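Local coordinates for glyoxalase-like domain protein (Staphylococcus aureus, PDB 3P8A) that is of unknown function but belongs to the glyoxalase-like VOC family, so it may be an enzyme or a small-molecule binder, at residues H53-T58 with T87-V92; E79-M84 with Q97-K102; V196-K199 with Q203-S206; Y223-L228 with Y234-D239. All coordinates share one frame; numbering follows the deposited sequence.

How the contacts relate
From the N terminus, contacts 1 and 2 come first and cross: 79-84 lies between 53-58 and 87-92, and 87-92 lies between 79-84 and 97-102. Together they fold the helical region after strand 69-75 against the turn at one edge of the eight-stranded sheet. They touch directly, with G90 O 2.7 Å from Q100 NE2, a probable hydrogen bond. Contacts 3 and 4 follow in series. Contact 3 closes the short turn between strand 189-198 and helix 201-212. Contact 4 closes the hairpin 223-239. They meet in the seven-stranded sheet, where V196 lies beside R236 and E238. Contacts 1 and 4 sit on opposite sides of the chain's centre.

Contact 1: H53-T58 with T87-V92; sequences HHKYGT and TIEGGV
K55 and Y56 both bring their polar ends to one carboxylate oxygen, OE2 of E89. The first segment is the turn between strands 48-53 and 58-64. H53 closes its base: the backbone N of H53 bonds to T58 O, and H53 O takes the N-H groups of both Y56 and G57. K55 follows on the side of the turn that looks to 87-92. Its chain bends at the last two torsions (chi3 66°, chi4 67°) and crosses the E89 side chain at about a right angle. K55 NZ forms a salt bridge with E89 OE2 at 3.0 Å and meets the lone pair of OE2 on the side of OE1. K55 CB lies over one face of the Y56 ring, toward its rim. Y56 comes next. Its ring stands steeply to the carboxylate, with the planes 81° apart. Y56 OH approaches the same E89 OE2 at 2.5 Å, a weak bond. G57 then turns the backbone with a positive phi, and T58 OG1 and H53 ND1 share a hydrogen bond of 3.0 Å. In the second segment E89 reaches both partners with an extended chain, CG anti to the backbone N. T87 OG1 accepts the N-H of G90, with N 3.1 Å from OG1, an ST motif. Around the contact, Y56 also packs on A93, A95 and M137. H53 NE2 binds a glycerol, probably from the crystallisation liquor. The arrangement is a beta-hairpin turn at the edge of a VOC-type sheet, tied by a salt bridge to the loop after helix 78-84.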
loop_
_atom_site.group_PDB
_atom_site.type_symbol
_atom_site.label_atom_id
_atom_site.label_comp_id
_atom_site.label_asym_id
_atom_site.label_seq_id
_atom_site.Cartn_x
_atom_site.Cartn_y
_atom_site.Cartn_z
ATOM N N HIS A 53 3.880 11.076 11.325
ATOM C CA HIS A 53 3.204 11.885 10.320
ATOM C C HIS A 53 2.447 12.952 11.124
ATOM O O HIS A 53 1.375 12.667 11.670
ATOM C CB HIS A 53 2.227 11.032 9.465
ATOM C CG HIS A 53 2.856 9.863 8.767
ATOM N ND1 HIS A 53 2.504 8.557 9.090
ATOM C CD2 HIS A 53 3.766 9.836 7.767
ATOM C CE1 HIS A 53 3.214 7.786 8.284
ATOM N NE2 HIS A 53 3.973 8.514 7.456
ATOM N N HIS A 54 3.053 14.163 11.264
ATOM C CA HIS A 54 2.490 15.250 12.073
ATOM C C HIS A 54 1.076 15.646 11.728
ATOM O O HIS A 54 0.304 15.892 12.640
ATOM C CB HIS A 54 3.406 16.485 12.162
ATOM C CG HIS A 54 3.023 17.385 13.301
ATOM N ND1 HIS A 54 3.546 17.202 14.572
ATOM C CD2 HIS A 54 2.112 18.392 13.343
ATOM C CE1 HIS A 54 2.962 18.118 15.335
ATOM N NE2 HIS A 54 2.094 18.860 14.638
ATOM N N LYS A 55 0.727 15.670 10.433
ATOM C CA LYS A 55 -0.618 16.024 9.958
ATOM C C LYS A 55 -1.715 15.096 10.489
ATOM O O LYS A 55 -2.839 15.551 10.713
ATOM C CB LYS A 55 -0.674 15.935 8.435
ATOM C CG LYS A 55 -0.057 17.093 7.678
ATOM C CD LYS A 55 0.175 16.735 6.203
ATOM C CE LYS A 55 -1.085 16.493 5.399
ATOM N NZ LYS A 55 -1.907 17.726 5.233
ATOM N N TYR A 56 -1.401 13.790 10.648
ATOM C CA TYR A 56 -2.384 12.775 11.028
ATOM C C TYR A 56 -2.299 12.194 12.419
ATOM O O TYR A 56 -3.305 11.681 12.903
ATOM C CB TYR A 56 -2.396 11.653 9.991
ATOM C CG TYR A 56 -2.634 12.132 8.574
ATOM C CD1 TYR A 56 -3.886 12.602 8.176
ATOM C CD2 TYR A 56 -1.615 12.106 7.629
ATOM C CE1 TYR A 56 -4.108 13.053 6.875
ATOM C CE2 TYR A 56 -1.821 12.571 6.331
ATOM C CZ TYR A 56 -3.075 13.019 5.953
ATOM O OH TYR A 56 -3.285 13.434 4.667
ATOM N N GLY A 57 -1.133 12.265 13.056
ATOM C CA GLY A 57 -0.951 11.725 14.402
ATOM C C GLY A 57 -0.624 10.241 14.418
ATOM O O GLY A 57 -0.821 9.570 15.438
ATOM N N THR A 58 -0.122 9.720 13.274
ATOM C CA THR A 58 0.239 8.309 13.064
ATOM C C THR A 58 1.751 8.152 13.037
ATOM O O THR A 58 2.465 9.139 12.834
ATOM C CB THR A 58 -0.376 7.757 11.761
ATOM O OG1 THR A 58 -0.070 8.621 10.658
ATOM C CG2 THR A 58 -1.871 7.525 11.856
ATOM N N THR A 87 -12.342 15.921 7.358
ATOM C CA THR A 87 -12.006 16.862 6.284
ATOM C C THR A 87 -12.112 16.126 4.926
ATOM O O THR A 87 -12.291 14.908 4.882
ATOM C CB THR A 87 -10.619 17.510 6.519
ATOM O OG1 THR A 87 -9.593 16.556 6.246
ATOM C CG2 THR A 87 -10.444 18.065 7.943
ATOM N N ILE A 88 -11.978 16.863 3.829
ATOM C CA ILE A 88 -12.060 16.357 2.465
ATOM C C ILE A 88 -10.838 15.496 2.161
ATOM O O ILE A 88 -10.985 14.385 1.638
ATOM C CB ILE A 88 -12.245 17.552 1.510
ATOM C CG1 ILE A 88 -13.443 18.460 2.014
ATOM C CG2 ILE A 88 -12.471 17.075 0.062
ATOM C CD1 ILE A 88 -13.246 19.498 3.440
ATOM N N GLU A 89 -9.649 15.975 2.572
ATOM C CA GLU A 89 -8.398 15.243 2.458
ATOM C C GLU A 89 -8.511 13.941 3.296
ATOM O O GLU A 89 -8.134 12.876 2.832
ATOM C CB GLU A 89 -7.275 16.127 3.000
ATOM C CG GLU A 89 -5.878 15.595 2.760
ATOM C CD GLU A 89 -4.795 16.426 3.415
ATOM O OE1 GLU A 89 -4.820 17.673 3.279
ATOM O OE2 GLU A 89 -3.907 15.823 4.055
ATOM N N GLY A 90 -9.118 14.049 4.469
ATOM C CA GLY A 90 -9.364 12.950 5.399
ATOM C C GLY A 90 -10.264 11.846 4.885
ATOM O O GLY A 90 -10.158 10.709 5.336
ATOM N N GLY A 91 -11.144 12.177 3.934
ATOM C CA GLY A 91 -12.032 11.217 3.294
ATOM C C GLY A 91 -11.285 10.276 2.366
ATOM O O GLY A 91 -11.778 9.184 2.078
ATOM N N VAL A 92 -10.072 10.672 1.911
ATOM C CA VAL A 92 -9.224 9.862 1.024
ATOM C C VAL A 92 -7.871 9.415 1.612
ATOM O O VAL A 92 -7.280 8.468 1.092
ATOM C CB VAL A 92 -9.002 10.531 -0.367
ATOM C CG1 VAL A 92 -10.314 10.751 -1.107
ATOM C CG2 VAL A 92 -8.210 11.831 -0.257
#

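Contact 2: E79-M84 with Q97-K102; sequences EKLKKM and QIVQEK
L81 is the main side chain that helix 78-84 sends to helix 97-100, where it meets V99 and I98. From the backbone its CB points at the other helix, and L81 CB also lies 3.3 Å from Y56 O of the neighbouring turn. The first torsion sets CG anti to the backbone N (chi1 -168°). L81 CG thereby comes to 3.8 Å from V99 CG2. At the tip the two methyls part. L81 CD2 continues across the contact, again 3.8 Å from V99 CG2, and reaches I98 CB at 4.2 Å. L81 CD1 turns to the hairpin turn and sits 3.8 Å from Y56 CB. L81 thus touches the second helix and the turn at once.

V99 offers one branch. Its CG2 stands anti to its own carbonyl carbon and touches both CG and CD2 of L81. The two side chains slide past each other in opposite directions, whereas I98 crosses L81 at about a right angle. K82 adds its aliphatic part at the margin, with K82 CG 4.3 Å from V99 CG2. Its NZ makes a weak hydrogen bond to the hydroxyl of Y103. No hydrogen bond joins the two segments, so the contact is apolar.

L81 also touches V75 and I98 touches L73, both on strand 69-75. The second helix ends in a Schellman motif: K102 is the C-prime residue with positive phi, K102 N bonds to V99 O at 3.0 Å, and Y103 N bonds to I98 O. The whole is a pair of short helices packed by aliphatic side chains over the sheet of a VOC-like fold.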
loop_
_atom_site.group_PDB
_atom_site.type_symbol
_atom_site.label_atom_id
_atom_site.label_comp_id
_atom_site.label_asym_id
_atom_site.label_seq_id
_atom_site.Cartn_x
_atom_site.Cartn_y
_atom_site.Cartn_z
ATOM N N GLU A 79 -7.133 11.881 18.693
ATOM C CA GLU A 79 -8.005 13.052 18.568
ATOM C C GLU A 79 -7.686 13.841 17.279
ATOM O O GLU A 79 -8.609 14.268 16.577
ATOM C CB GLU A 79 -8.007 13.933 19.836
ATOM C CG GLU A 79 -6.832 13.763 20.795
ATOM C CD GLU A 79 -6.739 12.472 21.593
ATOM O OE1 GLU A 79 -7.667 12.184 22.385
ATOM O OE2 GLU A 79 -5.719 11.760 21.439
ATOM N N LYS A 80 -6.381 13.943 16.926
ATOM C CA LYS A 80 -5.921 14.584 15.695
ATOM C C LYS A 80 -6.420 13.817 14.472
ATOM O O LYS A 80 -6.995 14.433 13.577
ATOM C CB LYS A 80 -4.387 14.702 15.672
ATOM C CG LYS A 80 -3.825 15.214 14.340
ATOM C CD LYS A 80 -2.341 15.492 14.424
ATOM C CE LYS A 80 -2.011 16.883 14.930
ATOM N NZ LYS A 80 -2.661 17.950 14.120
ATOM N N LEU A 81 -6.211 12.489 14.435
ATOM C CA LEU A 81 -6.639 11.648 13.311
ATOM C C LEU A 81 -8.148 11.708 13.078
ATOM O O LEU A 81 -8.572 11.811 11.940
ATOM C CB LEU A 81 -6.167 10.198 13.517
ATOM C CG LEU A 81 -6.291 9.254 12.316
ATOM C CD1 LEU A 81 -5.413 9.688 11.139
ATOM C CD2 LEU A 81 -5.918 7.848 12.722
ATOM N N LYS A 82 -8.954 11.673 14.156
ATOM C CA LYS A 82 -10.424 11.746 14.079
ATOM C C LYS A 82 -10.899 13.081 13.490
ATOM O O LYS A 82 -11.866 13.107 12.718
ATOM C CB LYS A 82 -11.032 11.561 15.478
ATOM C CG LYS A 82 -11.152 10.115 15.923
ATOM C CD LYS A 82 -11.522 10.026 17.410
ATOM C CE LYS A 82 -12.739 9.172 17.717
ATOM N NZ LYS A 82 -12.541 7.739 17.368
ATOM N N LYS A 83 -10.205 14.188 13.848
ATOM C CA LYS A 83 -10.495 15.536 13.349
ATOM C C LYS A 83 -10.206 15.561 11.853
ATOM O O LYS A 83 -11.054 15.993 11.060
ATOM C CB LYS A 83 -9.595 16.571 14.057
ATOM C CG LYS A 83 -10.127 17.086 15.388
ATOM C CD LYS A 83 -9.217 18.170 16.004
ATOM C CE LYS A 83 -9.282 19.519 15.304
ATOM N NZ LYS A 83 -8.214 20.451 15.763
HETATM N N MSE A 84 -9.003 15.057 11.487
HETATM C CA MSE A 84 -8.532 15.000 10.105
HETATM C C MSE A 84 -9.405 14.117 9.233
HETATM O O MSE A 84 -9.591 14.444 8.065
HETATM C CB MSE A 84 -7.052 14.600 10.035
HETATM C CG MSE A 84 -6.117 15.648 10.635
HETATM SE SE MSE A 84 -6.289 17.446 9.879
HETATM C CE MSE A 84 -7.344 18.313 11.303
ATOM N N GLN A 97 -7.960 6.150 7.065
ATOM C CA GLN A 97 -8.619 4.870 6.757
ATOM C C GLN A 97 -8.760 4.066 8.030
ATOM O O GLN A 97 -9.739 3.328 8.160
ATOM C CB GLN A 97 -7.813 4.025 5.749
ATOM C CG GLN A 97 -7.867 4.545 4.334
ATOM C CD GLN A 97 -7.244 3.555 3.386
ATOM O OE1 GLN A 97 -7.653 2.389 3.297
ATOM N NE2 GLN A 97 -6.265 4.005 2.632
ATOM N N ILE A 98 -7.810 4.243 8.985
ATOM C CA ILE A 98 -7.804 3.590 10.324
ATOM C C ILE A 98 -9.142 3.909 11.020
ATOM O O ILE A 98 -9.826 2.996 11.491
ATOM C CB ILE A 98 -6.573 4.004 11.196
ATOM C CG1 ILE A 98 -5.254 3.512 10.576
ATOM C CG2 ILE A 98 -6.693 3.455 12.649
ATOM C CD1 ILE A 98 -3.942 4.088 11.281
ATOM N N VAL A 99 -9.543 5.191 10.996
ATOM C CA VAL A 99 -10.804 5.664 11.600
ATOM C C VAL A 99 -12.028 5.195 10.806
ATOM O O VAL A 99 -12.956 4.607 11.363
ATOM C CB VAL A 99 -10.813 7.221 11.777
ATOM C CG1 VAL A 99 -12.162 7.707 12.336
ATOM C CG2 VAL A 99 -9.678 7.662 12.689
ATOM N N GLN A 100 -12.027 5.485 9.507
ATOM C CA GLN A 100 -13.123 5.177 8.581
ATOM C C GLN A 100 -13.445 3.686 8.506
ATOM O O GLN A 100 -14.614 3.313 8.317
ATOM C CB GLN A 100 -12.807 5.752 7.208
ATOM C CG GLN A 100 -13.008 7.264 7.200
ATOM C CD GLN A 100 -12.176 7.985 6.200
ATOM O OE1 GLN A 100 -11.411 7.391 5.422
ATOM N NE2 GLN A 100 -12.323 9.302 6.205
ATOM N N GLU A 101 -12.414 2.835 8.696
ATOM C CA GLU A 101 -12.584 1.395 8.721
ATOM C C GLU A 101 -12.729 0.834 10.148
ATOM O O GLU A 101 -12.447 -0.332 10.395
ATOM C CB GLU A 101 -11.539 0.687 7.863
ATOM C CG GLU A 101 -11.624 1.125 6.412
ATOM C CD GLU A 101 -10.429 0.818 5.534
ATOM O OE1 GLU A 101 -9.815 -0.260 5.707
ATOM O OE2 GLU A 101 -10.136 1.640 4.636
ATOM N N LYS A 102 -13.250 1.677 11.071
ATOM C CA LYS A 102 -13.631 1.380 12.456
ATOM C C LYS A 102 -12.532 0.730 13.292
ATOM O O LYS A 102 -12.849 -0.109 14.150
ATOM C CB LYS A 102 -14.938 0.529 12.502
ATOM C CG LYS A 102 -16.065 1.003 11.552
ATOM C CD LYS A 102 -17.246 0.056 11.543
ATOM C CE LYS A 102 -18.231 0.438 10.481
ATOM N NZ LYS A 102 -17.917 -0.179 9.173
#

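Contact 3: V196-K199 with Q203-S206; sequences VKSK and QTVS
S198 holds OG anti to its backbone N (chi1 178°), while T204 turns OG1 anti to its carbonyl carbon (chi1 -50°). These two torsions bring the two hydroxyls tip to tip across the turn between strand 189-198 and helix 201-212. S198 OG and T204 OG1 lie 2.9 Å apart in a hydrogen bond that either could donate. T204 OG1 is also 3.6 Å from S198 CB, so the serine presents its methylene beside the threonine oxygen. The CA atoms of S198 and T204 stay 7.2 Å apart, and the hydroxyl pair is the main contact. Both residues are buried.

Each oxygen has a second partner, and both partners belong to N200. S198 OG accepts the N-H of N200, and T204 OG1 bonds to N200 O. The buried hydroxyls are therefore satisfied, and N200, S198 and T204 are held together where the strand gives way to the helix. I237 of strand 234-239 packs on both side chains, which places the pair between the start of helix 201-212 and the sheet. The pattern is a short beta-to-alpha connection from strand 189-198 into helix 201-212, with an ST turn at S198.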
loop_
_atom_site.group_PDB
_atom_site.type_symbol
_atom_site.label_atom_id
_atom_site.label_comp_id
_atom_site.label_asym_id
_atom_site.label_seq_id
_atom_site.Cartn_x
_atom_site.Cartn_y
_atom_site.Cartn_z
ATOM N N VAL A 196 -6.632 -9.267 -3.239
ATOM C CA VAL A 196 -7.725 -8.410 -2.843
ATOM C C VAL A 196 -9.016 -9.221 -2.968
ATOM O O VAL A 196 -9.237 -9.893 -3.995
ATOM C CB VAL A 196 -7.766 -7.128 -3.739
ATOM C CG1 VAL A 196 -8.977 -6.262 -3.431
ATOM C CG2 VAL A 196 -6.481 -6.306 -3.618
ATOM N N LYS A 197 -9.841 -9.203 -1.899
ATOM C CA LYS A 197 -11.138 -9.848 -1.917
ATOM C C LYS A 197 -12.134 -8.736 -2.203
ATOM O O LYS A 197 -12.032 -7.670 -1.590
ATOM C CB LYS A 197 -11.415 -10.586 -0.587
ATOM C CG LYS A 197 -10.997 -12.050 -0.698
ATOM C CD LYS A 197 -11.068 -12.834 0.572
ATOM C CE LYS A 197 -10.847 -14.308 0.269
ATOM N NZ LYS A 197 -10.988 -15.168 1.470
ATOM N N SER A 198 -13.042 -8.929 -3.175
ATOM C CA SER A 198 -14.018 -7.881 -3.478
ATOM C C SER A 198 -15.438 -8.418 -3.609
ATOM O O SER A 198 -15.649 -9.433 -4.284
ATOM C CB SER A 198 -13.638 -7.141 -4.749
ATOM O OG SER A 198 -14.622 -6.157 -5.034
ATOM N N LYS A 199 -16.417 -7.679 -3.057
ATOM C CA LYS A 199 -17.832 -8.063 -3.198
ATOM C C LYS A 199 -18.378 -7.625 -4.547
ATOM O O LYS A 199 -19.516 -7.949 -4.895
ATOM C CB LYS A 199 -18.693 -7.485 -2.057
ATOM C CG LYS A 199 -18.470 -8.167 -0.721
ATOM C CD LYS A 199 -19.349 -7.546 0.372
ATOM C CE LYS A 199 -18.759 -6.286 0.947
ATOM N NZ LYS A 199 -19.600 -5.772 2.071
ATOM N N GLN A 203 -16.478 -4.375 -10.902
ATOM C CA GLN A 203 -16.260 -2.954 -10.649
ATOM C C GLN A 203 -14.831 -2.664 -10.270
ATOM O O GLN A 203 -14.262 -1.709 -10.807
ATOM C CB GLN A 203 -17.200 -2.433 -9.560
ATOM C CG GLN A 203 -17.349 -0.912 -9.570
ATOM C CD GLN A 203 -17.772 -0.337 -10.905
ATOM O OE1 GLN A 203 -18.818 -0.689 -11.477
ATOM N NE2 GLN A 203 -16.950 0.566 -11.429
ATOM N N THR A 204 -14.244 -3.466 -9.343
ATOM C CA THR A 204 -12.846 -3.244 -8.905
ATOM C C THR A 204 -11.884 -3.329 -10.084
ATOM O O THR A 204 -11.023 -2.464 -10.226
ATOM C CB THR A 204 -12.433 -4.169 -7.761
ATOM O OG1 THR A 204 -13.424 -4.110 -6.738
ATOM C CG2 THR A 204 -11.108 -3.756 -7.142
ATOM N N VAL A 205 -12.051 -4.358 -10.932
ATOM C CA VAL A 205 -11.229 -4.578 -12.136
ATOM C C VAL A 205 -11.336 -3.401 -13.132
ATOM O O VAL A 205 -10.310 -2.853 -13.575
ATOM C CB VAL A 205 -11.565 -5.943 -12.779
ATOM C CG1 VAL A 205 -10.854 -6.128 -14.128
ATOM C CG2 VAL A 205 -11.213 -7.082 -11.826
ATOM N N SER A 206 -12.576 -3.022 -13.467
ATOM C CA SER A 206 -12.902 -1.925 -14.384
ATOM C C SER A 206 -12.221 -0.629 -13.924
ATOM O O SER A 206 -11.567 0.031 -14.732
ATOM C CB SER A 206 -14.423 -1.755 -14.486
ATOM O OG SER A 206 -14.779 -0.567 -15.173
#

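Contact 4: Y223-L228 with Y234-D239; sequences YTDLIL and YFRIED
Y223 and R236 stack across an antiparallel beta hairpin made of strands 223-227 and 234-239. The guanidinium lies nearly flat over one face of the tyrosine ring, with the planes 22° apart. R236 CZ is 3.8 Å from the centre of the Y223 ring, a cation-pi contact. The Y223 ring gets there from its crowded position between backbone N and carbonyl carbon (chi1 67°). D225 sits at the edge of the same guanidinium. Its carboxylate is almost coplanar with it and is gripped side-on: R236 NE holds D225 OD1 at 2.7 Å and R236 NH2 holds D225 OD2 at 2.9 Å. Both oxygens use the lone pair on the side of the other oxygen. The stack and the salt bridge together should fix the rotation of the arginine head.

Between the strands, T224 pairs with I237 and L226 with F235 as hydrogen-bonded pairs; T224 N to I237 O is 2.8 Å with an N-H...O angle of 169°. On the face these four share, helix 201-212 sets V205 against T224, L209 against L226 and W208 against I237, while F235 touches M214. Y223, D225, I227, Y234, R236 and E238 occupy the other face. There I227 lays its end across Y234. The chains cross obliquely, and I227 CD1 stands 4.1 Å from the centre of the Y234 ring, over its face, in a CH-pi contact.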
loop_
_atom_site.group_PDB
_atom_site.type_symbol
_atom_site.label_atom_id
_atom_site.label_comp_id
_atom_site.label_asym_id
_atom_site.label_seq_id
_atom_site.Cartn_x
_atom_site.Cartn_y
_atom_site.Cartn_z
ATOM N N TYR A 223 -11.625 -15.427 -9.849
ATOM C CA TYR A 223 -10.704 -14.308 -9.752
ATOM C C TYR A 223 -10.277 -13.731 -11.097
ATOM O O TYR A 223 -10.460 -14.361 -12.157
ATOM C CB TYR A 223 -9.449 -14.704 -8.908
ATOM C CG TYR A 223 -8.552 -15.748 -9.531
ATOM C CD1 TYR A 223 -7.541 -15.388 -10.427
ATOM C CD2 TYR A 223 -8.682 -17.095 -9.201
ATOM C CE1 TYR A 223 -6.739 -16.347 -11.030
ATOM C CE2 TYR A 223 -7.882 -18.061 -9.796
ATOM C CZ TYR A 223 -6.888 -17.676 -10.683
ATOM O OH TYR A 223 -6.084 -18.619 -11.265
ATOM N N THR A 224 -9.704 -12.509 -11.027
ATOM C CA THR A 224 -9.076 -11.785 -12.127
ATOM C C THR A 224 -7.663 -11.368 -11.684
ATOM O O THR A 224 -7.518 -10.749 -10.622
ATOM C CB THR A 224 -9.879 -10.534 -12.449
ATOM O OG1 THR A 224 -11.200 -10.928 -12.768
ATOM C CG2 THR A 224 -9.268 -9.708 -13.606
ATOM N N ASP A 225 -6.635 -11.683 -12.501
ATOM C CA ASP A 225 -5.263 -11.253 -12.216
ATOM C C ASP A 225 -4.943 -10.048 -13.080
ATOM O O ASP A 225 -5.209 -10.046 -14.287
ATOM C CB ASP A 225 -4.251 -12.357 -12.482
ATOM C CG ASP A 225 -4.278 -13.446 -11.443
ATOM O OD1 ASP A 225 -4.770 -13.183 -10.327
ATOM O OD2 ASP A 225 -3.825 -14.562 -11.750
ATOM N N LEU A 226 -4.427 -9.011 -12.452
ATOM C CA LEU A 226 -4.026 -7.777 -13.133
ATOM C C LEU A 226 -2.523 -7.542 -12.929
ATOM O O LEU A 226 -1.945 -8.059 -11.982
ATOM C CB LEU A 226 -4.851 -6.603 -12.601
ATOM C CG LEU A 226 -6.375 -6.679 -12.791
ATOM C CD1 LEU A 226 -7.052 -5.443 -12.233
ATOM C CD2 LEU A 226 -6.749 -6.872 -14.241
ATOM N N ILE A 227 -1.880 -6.807 -13.846
ATOM C CA ILE A 227 -0.467 -6.487 -13.724
ATOM C C ILE A 227 -0.232 -5.051 -14.191
ATOM O O ILE A 227 -0.875 -4.603 -15.139
ATOM C CB ILE A 227 0.456 -7.532 -14.445
ATOM C CG1 ILE A 227 1.916 -7.469 -13.910
ATOM C CG2 ILE A 227 0.376 -7.435 -15.999
ATOM C CD1 ILE A 227 2.936 -8.639 -14.382
ATOM N N LEU A 228 0.698 -4.329 -13.538
ATOM C CA LEU A 228 1.067 -2.988 -13.989
ATOM C C LEU A 228 1.971 -3.188 -15.200
ATOM O O LEU A 228 2.668 -4.194 -15.280
ATOM C CB LEU A 228 1.826 -2.242 -12.898
ATOM C CG LEU A 228 1.030 -1.748 -11.720
ATOM C CD1 LEU A 228 1.938 -1.556 -10.519
ATOM C CD2 LEU A 228 0.297 -0.453 -12.053
ATOM N N TYR A 234 1.793 -9.292 -9.323
ATOM C CA TYR A 234 0.435 -9.592 -9.762
ATOM C C TYR A 234 -0.542 -9.034 -8.746
ATOM O O TYR A 234 -0.219 -8.957 -7.562
ATOM C CB TYR A 234 0.228 -11.095 -9.991
ATOM C CG TYR A 234 1.012 -11.575 -11.184
ATOM C CD1 TYR A 234 0.486 -11.487 -12.467
ATOM C CD2 TYR A 234 2.336 -11.989 -11.052
ATOM C CE1 TYR A 234 1.223 -11.872 -13.577
ATOM C CE2 TYR A 234 3.082 -12.378 -12.157
ATOM C CZ TYR A 234 2.525 -12.304 -13.421
ATOM O OH TYR A 234 3.244 -12.682 -14.531
ATOM N N PHE A 235 -1.698 -8.591 -9.222
ATOM C CA PHE A 235 -2.795 -8.079 -8.413
ATOM C C PHE A 235 -3.963 -8.993 -8.665
ATOM O O PHE A 235 -4.520 -9.005 -9.768
ATOM C CB PHE A 235 -3.131 -6.609 -8.759
ATOM C CG PHE A 235 -1.957 -5.720 -8.482
ATOM C CD1 PHE A 235 -1.654 -5.327 -7.176
ATOM C CD2 PHE A 235 -1.061 -5.388 -9.498
ATOM C CE1 PHE A 235 -0.522 -4.549 -6.907
ATOM C CE2 PHE A 235 0.081 -4.624 -9.219
ATOM C CZ PHE A 235 0.337 -4.210 -7.929
ATOM N N ARG A 236 -4.280 -9.831 -7.677
ATOM C CA ARG A 236 -5.373 -10.756 -7.812
ATOM C C ARG A 236 -6.580 -10.215 -7.093
ATOM O O ARG A 236 -6.513 -9.987 -5.883
ATOM C CB ARG A 236 -4.974 -12.168 -7.299
ATOM C CG ARG A 236 -6.142 -13.173 -7.373
ATOM C CD ARG A 236 -5.673 -14.586 -7.188
ATOM N NE ARG A 236 -4.862 -15.003 -8.330
ATOM C CZ ARG A 236 -4.353 -16.213 -8.510
ATOM N NH1 ARG A 236 -4.548 -17.163 -7.609
ATOM N NH2 ARG A 236 -3.652 -16.484 -9.599
ATOM N N ILE A 237 -7.673 -9.988 -7.840
ATOM C CA ILE A 237 -8.970 -9.545 -7.309
ATOM C C ILE A 237 -9.837 -10.790 -7.373
ATOM O O ILE A 237 -10.052 -11.339 -8.452
ATOM C CB ILE A 237 -9.621 -8.371 -8.119
ATOM C CG1 ILE A 237 -8.617 -7.237 -8.522
ATOM C CG2 ILE A 237 -10.908 -7.827 -7.448
ATOM C CD1 ILE A 237 -7.888 -6.484 -7.379
ATOM N N GLU A 238 -10.260 -11.283 -6.216
ATOM C CA GLU A 238 -11.088 -12.456 -6.153
ATOM C C GLU A 238 -12.409 -12.176 -5.471
ATOM O O GLU A 238 -12.515 -11.292 -4.618
ATOM C CB GLU A 238 -10.353 -13.681 -5.586
ATOM C CG GLU A 238 -9.816 -13.557 -4.179
ATOM C CD GLU A 238 -9.064 -14.780 -3.692
ATOM O OE1 GLU A 238 -8.996 -14.971 -2.457
ATOM O OE2 GLU A 238 -8.512 -15.524 -4.533
ATOM N N ASP A 239 -13.429 -12.909 -5.899
ATOM C CA ASP A 239 -14.770 -12.803 -5.340
ATOM C C ASP A 239 -14.697 -13.210 -3.866
ATOM O O ASP A 239 -13.992 -14.150 -3.523
ATOM C CB ASP A 239 -15.709 -13.775 -6.067
ATOM C CG ASP A 239 -15.992 -13.414 -7.508
ATOM O OD1 ASP A 239 -15.910 -12.220 -7.846
ATOM O OD2 ASP A 239 -16.318 -14.330 -8.296
#